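Local coordinates for protein putative hydrolase (Burkholderia cenocepacia, PDB 4X00) that probably hydrolyses ester substrates, as a putative aryl esterase with the alpha/beta hydrolase fold, at residues Lys105-Gly110 / Asp275-Ala280; Val139-Pro144 / Ile239-Ser244; Arg155-Ser160 / Asp199-Val204; Asp167-Phe172 / Ala191-Ala196; Leu224-Gln229 / Val233-Ser238. All blocks are in the same frame, centred on the assembly; numbering follows the deposited sequence. Where two conformers were deposited one is given.

Interaction 1 (Lys105-Gly110 / Asp275-Ala280); sequences KPVLVG and DFVRMA. With EDO (1,2-ethanediol), chain J.
The strand at V107 and the helix at V277 run closest here, their CA atoms 6.8 Å apart. V107 sends its side chain toward the helix and meets two residues with its two methyls. CG1 lies at the edge of the F276 ring, near the ring plane, 3.8 Å from CE2 of F276. CG2 of V107 lies 4.0 Å from CG2 of V277, the two valines meeting at a slant; that V277 methyl is almost as near to CG1 of V107. The division follows from the V107 torsion: CG1 is anti to the backbone N (chi1 168°), and CG2 lies beside that nitrogen. F276 also has its CG anti to the backbone N (chi1 174°), which brings the CD2-CE2 side of the ring to the valine.

V107 is on strand 107-111, a central strand of the sheet, just before the probable nucleophile elbow. The second element is helix 266-280, the C-terminal helix of this alpha/beta hydrolase. It packs on three neighbouring strands, since V277 also touches I37 and F276 also touches V134.

The outer side of the helix is polar. A 1,2-ethanediol, probably from the crystallisation liquor, puts O1 2.7 Å from OD1 of D275 and donates to it. The same O1 accepts from NH1 of R278 at 2.9 Å.

The join between strand and helix is purely apolar. Its side chains are buried, so its hold comes from van der Waals contact and the exclusion of water. The charged groups of the helix stay on the exposed side.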
# COMPACT_ATOMS: atom_id res chain seq x y z
N LYS A 105 -13.41 -10.52 8.60
CA LYS A 105 -12.28 -11.13 7.91
C LYS A 105 -11.97 -10.45 6.58
O LYS A 105 -12.19 -11.05 5.54
CB LYS A 105 -12.54 -12.62 7.66
CG LYS A 105 -12.80 -13.49 8.91
CD LYS A 105 -11.51 -13.99 9.56
CE LYS A 105 -11.84 -14.97 10.69
NZ LYS A 105 -10.63 -15.49 11.42
N PRO A 106 -11.48 -9.19 6.60
CA PRO A 106 -11.15 -8.57 5.31
C PRO A 106 -9.91 -9.19 4.69
O PRO A 106 -9.04 -9.72 5.39
CB PRO A 106 -10.86 -7.10 5.68
CG PRO A 106 -10.38 -7.19 7.08
CD PRO A 106 -11.19 -8.29 7.73
N VAL A 107 -9.82 -9.07 3.38
CA VAL A 107 -8.55 -9.28 2.69
C VAL A 107 -7.86 -7.92 2.61
O VAL A 107 -8.49 -6.94 2.23
CB VAL A 107 -8.78 -9.87 1.29
CG1 VAL A 107 -7.48 -9.83 0.47
CG2 VAL A 107 -9.32 -11.31 1.42
N LEU A 108 -6.58 -7.88 2.97
CA LEU A 108 -5.77 -6.66 2.87
C LEU A 108 -5.03 -6.62 1.55
O LEU A 108 -4.50 -7.65 1.11
CB LEU A 108 -4.76 -6.60 4.01
CG LEU A 108 -5.35 -6.81 5.41
CD1 LEU A 108 -4.24 -6.70 6.44
CD2 LEU A 108 -6.49 -5.78 5.65
N VAL A 109 -4.99 -5.45 0.91
CA VAL A 109 -4.23 -5.29 -0.35
C VAL A 109 -3.32 -4.11 -0.11
O VAL A 109 -3.79 -2.99 0.04
CB VAL A 109 -5.15 -5.03 -1.54
CG1 VAL A 109 -4.33 -4.84 -2.83
CG2 VAL A 109 -6.14 -6.18 -1.68
N GLY A 110 -2.02 -4.34 -0.07
CA GLY A 110 -1.07 -3.28 0.28
C GLY A 110 -0.06 -3.01 -0.82
O GLY A 110 0.66 -3.92 -1.22
N ASP A 275 -9.86 -13.55 -7.81
CA ASP A 275 -9.56 -14.97 -7.66
C ASP A 275 -8.92 -15.25 -6.29
O ASP A 275 -9.25 -16.24 -5.66
CB ASP A 275 -8.63 -15.46 -8.78
CG ASP A 275 -9.33 -15.50 -10.13
OD1 ASP A 275 -10.57 -15.32 -10.17
OD2 ASP A 275 -8.64 -15.73 -11.14
N PHE A 276 -8.02 -14.38 -5.84
CA PHE A 276 -7.38 -14.57 -4.56
C PHE A 276 -8.42 -14.50 -3.43
O PHE A 276 -8.43 -15.34 -2.50
CB PHE A 276 -6.30 -13.51 -4.34
CG PHE A 276 -5.70 -13.58 -2.96
CD1 PHE A 276 -4.69 -14.50 -2.70
CD2 PHE A 276 -6.14 -12.77 -1.92
CE1 PHE A 276 -4.12 -14.63 -1.45
CE2 PHE A 276 -5.56 -12.88 -0.64
CZ PHE A 276 -4.55 -13.80 -0.40
N VAL A 277 -9.31 -13.51 -3.49
CA VAL A 277 -10.30 -13.36 -2.44
C VAL A 277 -11.22 -14.57 -2.41
O VAL A 277 -11.49 -15.12 -1.35
CB VAL A 277 -11.11 -12.04 -2.62
CG1 VAL A 277 -12.26 -11.98 -1.61
CG2 VAL A 277 -10.17 -10.81 -2.49
N ARG A 278 -11.68 -15.00 -3.58
CA ARG A 278 -12.54 -16.20 -3.66
C ARG A 278 -11.86 -17.41 -3.03
O ARG A 278 -12.49 -18.20 -2.31
CB ARG A 278 -12.89 -16.47 -5.11
CG ARG A 278 -13.88 -15.43 -5.65
CD ARG A 278 -13.93 -15.43 -7.13
NE ARG A 278 -15.14 -14.77 -7.61
CZ ARG A 278 -15.56 -14.82 -8.87
NH1 ARG A 278 -14.86 -15.49 -9.78
NH2 ARG A 278 -16.68 -14.21 -9.20
N MET A 279 -10.59 -17.60 -3.34
CA MET A 279 -9.82 -18.71 -2.79
C MET A 279 -9.69 -18.58 -1.26
O MET A 279 -9.89 -19.55 -0.50
CB MET A 279 -8.45 -18.76 -3.48
CG MET A 279 -7.49 -19.79 -2.93
SD MET A 279 -6.57 -19.28 -1.45
CE MET A 279 -5.72 -17.83 -2.06
N ALA A 280 -9.37 -17.38 -0.79
CA ALA A 280 -9.10 -17.18 0.63
C ALA A 280 -10.35 -17.44 1.45
O ALA A 280 -10.29 -17.92 2.58
CB ALA A 280 -8.59 -15.78 0.86
C1 EDO J . -12.13 -18.41 -9.28
O1 EDO J . -12.47 -17.14 -9.84
C2 EDO J . -10.96 -19.04 -10.02
O2 EDO J . -11.37 -19.51 -11.32

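Interaction 2 (Val139-Pro144 / Ile239-Ser244); sequences VIELKP and IARAKS
E141 and R241 face each other as a two-pronged salt bridge. NE of R241 donates to OE1 of E141 at 2.9 Å, and NH2 of R241 donates to OE2, also at 2.9 Å. The grip is side-on, with one nitrogen to each oxygen. It is not flat, since the carboxylate and guanidinium planes are turned 40° apart. NH2 gives the straighter bond (171°) and meets OE2 on the syn side, though tilted from the carboxylate plane. NE approaches OE1 from above that plane.

The two chains get there differently. E141 extends beyond CG, and this carries its carboxylate across to the helix. R241 starts with CG anti to the backbone N, then bends at chi2 (62°). The bend folds the guanidinium toward the glutamate.

Beside the ion pair the contact is apolar. I140 splits its branches: CG2 lies 4.0 Å from CG of R241, while CD1 reaches CB of A242 at 4.1 Å. Thus the isoleucine packs on the aliphatic base of the arginine and on the next residue of the helix. OE1 of E141 has a further donor in NE2 of Q146.

The loop 139-144 follows strand 132-136 and leads toward the helical cap. It lies against helix 235-245. L215 of helix 211-216 touches both I140 and A242. Strand 222-227 also adjoins the contact, with Y226 against I140 and L224 against A242.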
# COMPACT_ATOMS: atom_id res chain seq x y z
N VAL A 139 6.85 -3.25 -0.16
CA VAL A 139 8.08 -3.24 0.61
C VAL A 139 8.07 -4.45 1.52
O VAL A 139 7.08 -4.68 2.22
CB VAL A 139 8.22 -1.94 1.43
CG1 VAL A 139 9.39 -2.08 2.46
CG2 VAL A 139 8.46 -0.77 0.48
N ILE A 140 9.17 -5.21 1.51
CA ILE A 140 9.36 -6.32 2.44
C ILE A 140 10.28 -5.77 3.53
O ILE A 140 9.84 -5.50 4.64
CB ILE A 140 9.93 -7.57 1.74
CG1 ILE A 140 8.97 -8.02 0.62
CG2 ILE A 140 10.16 -8.68 2.76
CD1 ILE A 140 7.50 -8.27 1.08
N GLU A 141 11.55 -5.53 3.19
CA GLU A 141 12.41 -4.74 4.06
C GLU A 141 13.00 -3.59 3.29
O GLU A 141 13.20 -3.67 2.08
CB GLU A 141 13.54 -5.59 4.66
CG GLU A 141 13.00 -6.68 5.56
CD GLU A 141 13.99 -7.78 5.87
OE1 GLU A 141 14.78 -8.14 4.98
OE2 GLU A 141 13.97 -8.27 7.03
N LEU A 142 13.29 -2.51 4.01
CA LEU A 142 13.93 -1.35 3.42
C LEU A 142 15.45 -1.52 3.50
O LEU A 142 16.09 -0.98 4.39
CB LEU A 142 13.49 -0.08 4.14
CG LEU A 142 12.00 0.24 4.03
CD1 LEU A 142 11.62 1.29 5.07
CD2 LEU A 142 11.70 0.76 2.63
N LYS A 143 16.00 -2.32 2.59
CA LYS A 143 17.41 -2.69 2.59
C LYS A 143 17.92 -2.57 1.15
O LYS A 143 17.15 -2.73 0.21
CB LYS A 143 17.61 -4.13 3.12
N PRO A 144 19.20 -2.25 0.96
CA PRO A 144 19.71 -2.09 -0.40
C PRO A 144 19.55 -3.32 -1.29
O PRO A 144 19.41 -3.16 -2.50
CB PRO A 144 21.20 -1.79 -0.18
CG PRO A 144 21.23 -1.14 1.17
CD PRO A 144 20.19 -1.86 1.98
N ILE A 239 10.59 -10.70 -3.31
CA ILE A 239 9.82 -11.94 -3.30
C ILE A 239 10.61 -13.05 -2.63
O ILE A 239 10.08 -13.78 -1.79
CB ILE A 239 9.40 -12.33 -4.72
CG1 ILE A 239 8.32 -11.38 -5.23
CG2 ILE A 239 8.84 -13.78 -4.74
CD1 ILE A 239 8.08 -11.47 -6.72
N ALA A 240 11.90 -13.15 -2.96
CA ALA A 240 12.72 -14.24 -2.43
C ALA A 240 12.89 -14.08 -0.92
O ALA A 240 12.83 -15.07 -0.18
CB ALA A 240 14.08 -14.30 -3.14
N ARG A 241 13.09 -12.85 -0.45
CA ARG A 241 13.21 -12.62 0.98
C ARG A 241 11.91 -12.99 1.69
O ARG A 241 11.93 -13.66 2.71
CB ARG A 241 13.56 -11.15 1.26
CG ARG A 241 13.56 -10.79 2.73
CD ARG A 241 14.57 -11.56 3.55
NE ARG A 241 14.59 -11.00 4.89
CZ ARG A 241 14.87 -11.68 6.00
NH1 ARG A 241 15.15 -12.97 5.96
NH2 ARG A 241 14.84 -11.04 7.16
N ALA A 242 10.77 -12.58 1.13
CA ALA A 242 9.49 -12.94 1.73
C ALA A 242 9.27 -14.44 1.76
O ALA A 242 8.78 -14.96 2.78
CB ALA A 242 8.36 -12.25 1.00
N LYS A 243 9.57 -15.15 0.67
CA LYS A 243 9.37 -16.59 0.64
C LYS A 243 10.32 -17.29 1.60
O LYS A 243 10.00 -18.36 2.13
CB LYS A 243 9.55 -17.15 -0.76
CG LYS A 243 8.35 -16.86 -1.65
CD LYS A 243 8.52 -17.48 -3.01
CE LYS A 243 7.25 -17.29 -3.83
NZ LYS A 243 7.31 -18.02 -5.16
N SER A 244 11.49 -16.70 1.84
CA SER A 244 12.44 -17.24 2.80
C SER A 244 11.84 -17.19 4.20
O SER A 244 12.02 -18.11 5.02
CB SER A 244 13.77 -16.46 2.73
OG SER A 244 14.74 -17.00 3.59

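Interaction 3 (Arg155-Ser160 / Asp199-Val204); sequences RDMIAS and DMQRAV
Water 1 is held between I158 and R202: it accepts from NH1 of R202 at 2.7 Å and donates to the backbone O of I158 at 2.8 Å. This bridge lies in the helical cap, the insertion that follows strand 132-136 in this alpha/beta hydrolase. It ties the type I beta turn D156-A159, which continues from helix 151-156, to helix 198-204.

R202 reaches the water through a bend at chi3 (-55°). The water oxygen lies at the edge of the guanidinium, near its plane. The other terminal nitrogen, NH2, makes a salt bridge to OD1 of D199 at 2.7 Å. D199 sits one turn earlier on the same helix, so it helps to fix the rotation of the guanidinium. The stem of R202 also takes part, with CG 4.1 Å from CB of I158.

I158 is the apolar centre of the contact. Its CG1 stands between the backbone N and the carbonyl carbon (chi1 64°), and CG2 lies beside the N. CG2 packs over the helix backbone, 3.7 Å from O of Q201 and 4.0 Å from CB of the same residue.

Q201 is buried and extended beyond CG. Its OE1 is hydrogen-bonded to NE2 of H165, on helix 162-174. The other end of the amide points at the turn. There NE2 of Q201 makes a weak, bent hydrogen bond to O of M157, at 3.0 Å and 120°.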
# COMPACT_ATOMS: atom_id res chain seq x y z
N ARG A 155 17.04 11.83 -2.41
CA ARG A 155 17.49 13.05 -1.75
C ARG A 155 16.60 14.23 -2.13
O ARG A 155 16.17 15.03 -1.24
CB ARG A 155 18.95 13.33 -2.10
CG ARG A 155 19.45 14.68 -1.64
CD ARG A 155 20.63 15.12 -2.49
NE ARG A 155 20.22 15.30 -3.88
CZ ARG A 155 21.03 15.16 -4.92
NH1 ARG A 155 22.30 14.81 -4.72
NH2 ARG A 155 20.58 15.35 -6.16
N ASP A 156 16.34 14.41 -3.42
CA ASP A 156 15.60 15.59 -3.84
C ASP A 156 14.17 15.60 -3.29
O ASP A 156 13.64 16.65 -2.95
CB ASP A 156 15.51 15.70 -5.36
CG ASP A 156 16.83 16.06 -6.01
OD1 ASP A 156 17.79 16.41 -5.30
OD2 ASP A 156 16.87 16.01 -7.27
N MET A 157 13.51 14.43 -3.25
CA MET A 157 12.08 14.46 -2.93
C MET A 157 11.85 14.80 -1.44
O MET A 157 10.72 15.08 -1.08
CB MET A 157 11.37 13.15 -3.32
CG MET A 157 11.69 11.96 -2.48
SD MET A 157 10.79 10.52 -3.11
CE MET A 157 11.43 9.24 -2.01
N ILE A 158 12.92 14.83 -0.62
CA ILE A 158 12.78 15.29 0.77
C ILE A 158 13.55 16.58 1.04
O ILE A 158 13.68 17.01 2.19
CB ILE A 158 13.23 14.21 1.79
CG1 ILE A 158 14.72 13.89 1.67
CG2 ILE A 158 12.35 12.95 1.64
CD1 ILE A 158 15.22 13.00 2.79
N ALA A 159 14.04 17.22 -0.01
CA ALA A 159 14.83 18.45 0.15
C ALA A 159 14.03 19.62 0.71
O ALA A 159 12.81 19.73 0.54
CB ALA A 159 15.43 18.85 -1.19
N SER A 160 14.74 20.54 1.37
CA SER A 160 14.08 21.73 1.88
C SER A 160 13.75 22.73 0.76
O SER A 160 12.77 23.45 0.83
CB SER A 160 14.94 22.41 2.94
OG SER A 160 16.17 22.81 2.37
N ASP A 199 6.98 16.27 6.68
CA ASP A 199 7.46 15.65 7.93
C ASP A 199 7.41 14.13 7.78
O ASP A 199 8.33 13.43 8.16
CB ASP A 199 6.61 16.09 9.12
CG ASP A 199 6.62 17.60 9.31
OD1 ASP A 199 7.74 18.14 9.42
OD2 ASP A 199 5.54 18.24 9.32
N MET A 200 6.30 13.65 7.23
CA MET A 200 6.14 12.23 6.96
C MET A 200 7.25 11.76 6.01
O MET A 200 7.90 10.74 6.28
CB MET A 200 4.76 11.97 6.37
CG MET A 200 4.53 10.51 6.02
SD MET A 200 5.18 10.02 4.39
CE MET A 200 4.25 11.15 3.32
N GLN A 201 7.49 12.53 4.93
CA GLN A 201 8.45 12.05 3.94
C GLN A 201 9.85 11.86 4.50
O GLN A 201 10.56 10.91 4.15
CB GLN A 201 8.54 13.00 2.75
CG GLN A 201 7.32 13.05 1.87
CD GLN A 201 7.57 14.05 0.78
OE1 GLN A 201 7.23 15.21 0.91
NE2 GLN A 201 8.28 13.63 -0.27
N ARG A 202 10.30 12.80 5.33
CA ARG A 202 11.63 12.69 5.94
C ARG A 202 11.71 11.53 6.93
O ARG A 202 12.74 10.86 7.05
CB ARG A 202 12.02 14.00 6.64
CG ARG A 202 12.33 15.14 5.68
CD ARG A 202 12.79 16.42 6.39
NE ARG A 202 11.84 16.86 7.41
CZ ARG A 202 10.94 17.84 7.27
NH1 ARG A 202 10.86 18.54 6.14
NH2 ARG A 202 10.14 18.13 8.28
N ALA A 203 10.61 11.29 7.64
CA ALA A 203 10.58 10.28 8.68
C ALA A 203 10.41 8.84 8.16
O ALA A 203 10.95 7.88 8.75
CB ALA A 203 9.46 10.63 9.67
N VAL A 204 9.66 8.67 7.07
CA VAL A 204 9.23 7.32 6.69
C VAL A 204 10.42 6.44 6.29
O VAL A 204 10.36 5.22 6.44
CB VAL A 204 8.15 7.40 5.58
CG1 VAL A 204 8.77 7.85 4.28
CG2 VAL A 204 7.41 6.08 5.47
O HOH W 1 12.35 18.69 3.95

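Interaction 4 (Asp167-Phe172 / Ala191-Ala196); sequences DGERAF and ANAALA
E169 reaches across to A193 and A194 with its carboxylate, and that one group makes the close part of the contact. Its CG lies beside the backbone N (chi1 -66°) and the chain beyond is extended. OE1 therefore arrives 3.4 Å from CA of A194. It is equally far from O of A193, but both are acceptors and no bond joins them. CB of A193 and CB of A194 both lie 4.2 Å from OE1 of E169. The small side chains let the carboxylate come up to the helix backbone; the nearest CA atoms, of E169 and A193, are 7.2 Å apart.

Both helices, 162-174 and 183-194, belong to the helical cap of this alpha/beta hydrolase. The glutamate meets the second helix near its C-terminal end, where carbonyl groups gather. Carbonyl oxygens so near would tend to raise the pKa of the carboxylate, though the waters at OE2 probably offset this.

On the looser side, where A194 is exposed, two waters link the carboxylate to the end of the second segment. Neither water can serve all its neighbouring oxygens at once. Water 2 lies between OE2 of E169 and O of A196, 2.8 Å from the latter. Water 3 is 2.9 Å from O of A194 and only weakly placed toward OE2 of E169, at 3.5 Å.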
# COMPACT_ATOMS: atom_id res chain seq x y z
N ASP A 167 10.32 18.69 -7.85
CA ASP A 167 10.94 17.96 -8.95
C ASP A 167 11.22 16.51 -8.51
O ASP A 167 11.05 15.57 -9.29
CB ASP A 167 12.24 18.63 -9.39
CG ASP A 167 12.02 19.90 -10.20
OD1 ASP A 167 10.89 20.19 -10.65
OD2 ASP A 167 13.03 20.62 -10.40
N GLY A 168 11.69 16.33 -7.27
CA GLY A 168 11.96 15.00 -6.75
C GLY A 168 10.69 14.14 -6.68
O GLY A 168 10.70 12.96 -7.04
N GLU A 169 9.59 14.72 -6.20
CA GLU A 169 8.34 13.98 -6.16
C GLU A 169 7.89 13.60 -7.56
O GLU A 169 7.37 12.49 -7.74
CB GLU A 169 7.23 14.78 -5.46
CG GLU A 169 7.48 15.01 -3.99
CD GLU A 169 6.30 15.58 -3.26
OE1 GLU A 169 5.25 15.88 -3.87
OE2 GLU A 169 6.46 15.82 -2.03
N ARG A 170 8.06 14.50 -8.53
CA ARG A 170 7.63 14.19 -9.89
C ARG A 170 8.47 13.05 -10.45
O ARG A 170 7.92 12.12 -11.11
CB ARG A 170 7.75 15.45 -10.77
CG ARG A 170 7.13 15.27 -12.15
CD ARG A 170 7.05 16.61 -12.93
NE ARG A 170 8.39 17.10 -13.26
CZ ARG A 170 9.03 18.12 -12.67
NH1 ARG A 170 10.27 18.40 -13.04
NH2 ARG A 170 8.47 18.84 -11.68
N ALA A 171 9.77 13.05 -10.19
CA ALA A 171 10.63 11.96 -10.64
C ALA A 171 10.27 10.63 -9.95
O ALA A 171 10.25 9.56 -10.58
CB ALA A 171 12.11 12.31 -10.39
N PHE A 172 9.96 10.69 -8.66
CA PHE A 172 9.54 9.49 -7.94
C PHE A 172 8.26 8.93 -8.56
O PHE A 172 8.11 7.71 -8.73
CB PHE A 172 9.32 9.83 -6.47
CG PHE A 172 8.88 8.66 -5.66
CD1 PHE A 172 9.82 7.81 -5.12
CD2 PHE A 172 7.53 8.42 -5.42
CE1 PHE A 172 9.43 6.70 -4.36
CE2 PHE A 172 7.13 7.31 -4.63
CZ PHE A 172 8.09 6.46 -4.11
N ALA A 191 -0.46 16.03 -8.40
CA ALA A 191 -1.05 16.96 -7.43
C ALA A 191 -1.37 16.22 -6.12
O ALA A 191 -1.13 16.71 -5.00
CB ALA A 191 -2.29 17.59 -8.01
N ASN A 192 -1.88 15.00 -6.26
CA ASN A 192 -2.16 14.13 -5.13
C ASN A 192 -0.92 13.88 -4.27
O ASN A 192 -0.97 13.95 -3.02
CB ASN A 192 -2.73 12.83 -5.71
CG ASN A 192 -3.25 11.85 -4.67
OD1 ASN A 192 -4.20 12.14 -3.94
ND2 ASN A 192 -2.68 10.63 -4.66
N ALA A 193 0.22 13.64 -4.93
CA ALA A 193 1.47 13.40 -4.23
C ALA A 193 1.91 14.66 -3.48
O ALA A 193 2.50 14.56 -2.42
CB ALA A 193 2.56 13.00 -5.20
N ALA A 194 1.64 15.85 -4.05
CA ALA A 194 2.06 17.10 -3.41
C ALA A 194 1.32 17.37 -2.11
O ALA A 194 1.77 18.20 -1.31
CB ALA A 194 1.87 18.26 -4.36
N LEU A 195 0.23 16.65 -1.86
CA LEU A 195 -0.47 16.77 -0.58
C LEU A 195 0.27 16.09 0.55
O LEU A 195 -0.01 16.35 1.72
CB LEU A 195 -1.86 16.13 -0.67
CG LEU A 195 -2.76 16.69 -1.77
CD1 LEU A 195 -4.07 15.89 -1.81
CD2 LEU A 195 -3.07 18.14 -1.52
N ALA A 196 1.21 15.21 0.24
CA ALA A 196 1.87 14.45 1.32
C ALA A 196 2.73 15.35 2.22
O ALA A 196 3.42 16.26 1.77
CB ALA A 196 2.71 13.31 0.74
O HOH W 2 4.28 16.00 -0.84
O HOH W 3 4.58 18.74 -1.56

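Interaction 5 (Leu224-Gln229 / Val233-Ser238); sequences LLYGAQ and VKAKPS. With EDO (1,2-ethanediol), chain G.
Y226 leans from its strand over the first turn of the helix that holds A235 and S238. Its CB meets CB of A235 at 3.9 Å. CG lies beside the backbone N (chi1 -76°), and the ring then passes along the helix start. CD2 is 3.8 Å from CA of A235. CE2 touches two residues: CG1 of V233, at the ring edge near its plane and 4.0 Å away, and CB of S238, at 4.0 Å and oblique to the ring. At the tip, OH lies near CB of S238 and has its hydrogen-bond partner in O of G138.

The segments are the end of strand 222-227 and the start of helix 235-245, part of a beta-alpha-beta crossover in the alpha/beta hydrolase sheet. The loop between them carries D230, the probable acid of a Ser-His-Asp triad, whose OD1 accepts from N of V233.

K234 is the N-cap residue. Its O takes two donors from S238: OG at 2.9 Å and N at 3.0 Å, from opposite faces of the carbonyl plane. A 1,2-ethanediol, probably from the crystallisation liquor, accepts through O2 from N of A235 at 2.9 Å (161°).

Across the two segments the contact is van der Waals, with no polar bond between them. The polar atoms find partners elsewhere: the tyrosine hydroxyl in a loop carbonyl, the serine hydroxyl in its own helix turn. The ring can thus lie buried with its hydroxyl satisfied.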
# COMPACT_ATOMS: atom_id res chain seq x y z
N LEU A 224 1.98 -12.36 -3.38
CA LEU A 224 2.87 -11.26 -3.72
C LEU A 224 2.79 -11.05 -5.22
O LEU A 224 3.15 -11.94 -5.99
CB LEU A 224 4.29 -11.56 -3.29
CG LEU A 224 4.65 -11.00 -1.91
CD1 LEU A 224 3.73 -11.52 -0.77
CD2 LEU A 224 6.14 -11.28 -1.64
N LEU A 225 2.30 -9.89 -5.64
CA LEU A 225 2.12 -9.58 -7.06
C LEU A 225 3.03 -8.41 -7.37
O LEU A 225 2.84 -7.33 -6.78
CB LEU A 225 0.67 -9.21 -7.38
CG LEU A 225 -0.46 -10.22 -7.24
CD1 LEU A 225 -1.76 -9.57 -7.70
CD2 LEU A 225 -0.24 -11.38 -8.14
N TYR A 226 4.03 -8.60 -8.24
CA TYR A 226 5.01 -7.53 -8.54
C TYR A 226 5.13 -7.33 -10.03
O TYR A 226 5.13 -8.31 -10.79
CB TYR A 226 6.41 -7.90 -8.00
CG TYR A 226 6.57 -7.77 -6.52
CD1 TYR A 226 5.82 -8.55 -5.66
CD2 TYR A 226 7.44 -6.83 -5.96
CE1 TYR A 226 5.94 -8.43 -4.29
CE2 TYR A 226 7.59 -6.72 -4.58
CZ TYR A 226 6.81 -7.51 -3.75
OH TYR A 226 6.91 -7.41 -2.38
N GLY A 227 5.32 -6.09 -10.45
CA GLY A 227 5.80 -5.83 -11.79
C GLY A 227 7.27 -6.20 -11.88
O GLY A 227 8.08 -5.75 -11.05
N ALA A 228 7.64 -6.97 -12.90
CA ALA A 228 9.03 -7.40 -13.05
C ALA A 228 9.96 -6.22 -13.28
O ALA A 228 11.16 -6.31 -13.01
CB ALA A 228 9.17 -8.42 -14.21
N GLN A 229 9.42 -5.14 -13.82
CA GLN A 229 10.28 -3.99 -14.12
C GLN A 229 10.12 -2.87 -13.09
O GLN A 229 10.45 -1.72 -13.35
CB GLN A 229 10.00 -3.50 -15.55
CG GLN A 229 10.18 -4.64 -16.56
CD GLN A 229 10.09 -4.16 -17.97
OE1 GLN A 229 10.81 -3.24 -18.38
NE2 GLN A 229 9.21 -4.78 -18.75
N VAL A 233 11.09 -0.92 -6.04
CA VAL A 233 11.31 -2.09 -5.19
C VAL A 233 11.88 -3.19 -6.08
O VAL A 233 11.34 -3.42 -7.16
CB VAL A 233 10.00 -2.55 -4.50
CG1 VAL A 233 10.21 -3.87 -3.77
CG2 VAL A 233 9.50 -1.47 -3.52
N LYS A 234 12.98 -3.82 -5.65
CA LYS A 234 13.57 -4.92 -6.42
C LYS A 234 12.66 -6.15 -6.29
O LYS A 234 12.55 -6.75 -5.22
CB LYS A 234 14.99 -5.27 -5.95
CG LYS A 234 16.02 -4.14 -6.15
CD LYS A 234 17.35 -4.51 -5.52
CE LYS A 234 18.41 -3.48 -5.83
NZ LYS A 234 19.66 -3.82 -5.10
N ALA A 235 11.99 -6.50 -7.39
CA ALA A 235 10.91 -7.51 -7.35
C ALA A 235 11.40 -8.89 -6.95
O ALA A 235 10.92 -9.46 -5.96
CB ALA A 235 10.22 -7.58 -8.72
N LYS A 236 12.35 -9.46 -7.70
CA LYS A 236 12.74 -10.82 -7.37
C LYS A 236 13.41 -10.92 -5.98
O LYS A 236 13.09 -11.84 -5.23
CB LYS A 236 13.63 -11.41 -8.47
CG LYS A 236 12.84 -11.64 -9.76
CD LYS A 236 13.70 -12.31 -10.80
CE LYS A 236 12.90 -12.59 -12.06
NZ LYS A 236 13.72 -13.35 -13.03
N PRO A 237 14.29 -9.98 -5.61
CA PRO A 237 14.89 -10.13 -4.28
C PRO A 237 13.87 -9.93 -3.15
O PRO A 237 13.99 -10.60 -2.13
CB PRO A 237 15.96 -9.03 -4.26
CG PRO A 237 16.35 -8.88 -5.72
CD PRO A 237 15.04 -9.02 -6.45
N SER A 238 12.89 -9.06 -3.33
CA SER A 238 11.87 -8.89 -2.31
C SER A 238 11.02 -10.14 -2.17
O SER A 238 10.73 -10.59 -1.06
CB SER A 238 11.01 -7.68 -2.65
OG SER A 238 11.78 -6.49 -2.48
C1 EDO G . 14.50 -4.96 -10.37
O1 EDO G . 14.85 -5.88 -9.34
C2 EDO G . 13.09 -5.21 -10.87
O2 EDO G . 12.12 -4.93 -9.86

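Of the five, interaction 1 closes the longest loop, and the other four are nested inside it. Interactions 1 and 5 reach the same sheet, centres 20 Å apart. Interactions 2 and 5 share helix 235-245 and touch, centres 9 Å apart. Interaction 4 is nested inside interaction 3, centres 11 Å apart. Across the chain's centre from interaction 1, interactions 3 and 4 have their centres 33 and 30 Å from its own. Interaction 2 closes a loop around 3, 4 and 5. Thus 1, 2 and 5 tie the sheet to flanking helices and a loop, while 3 and 4 hold the cap helices together, probably over the active site, as in related hydrolases.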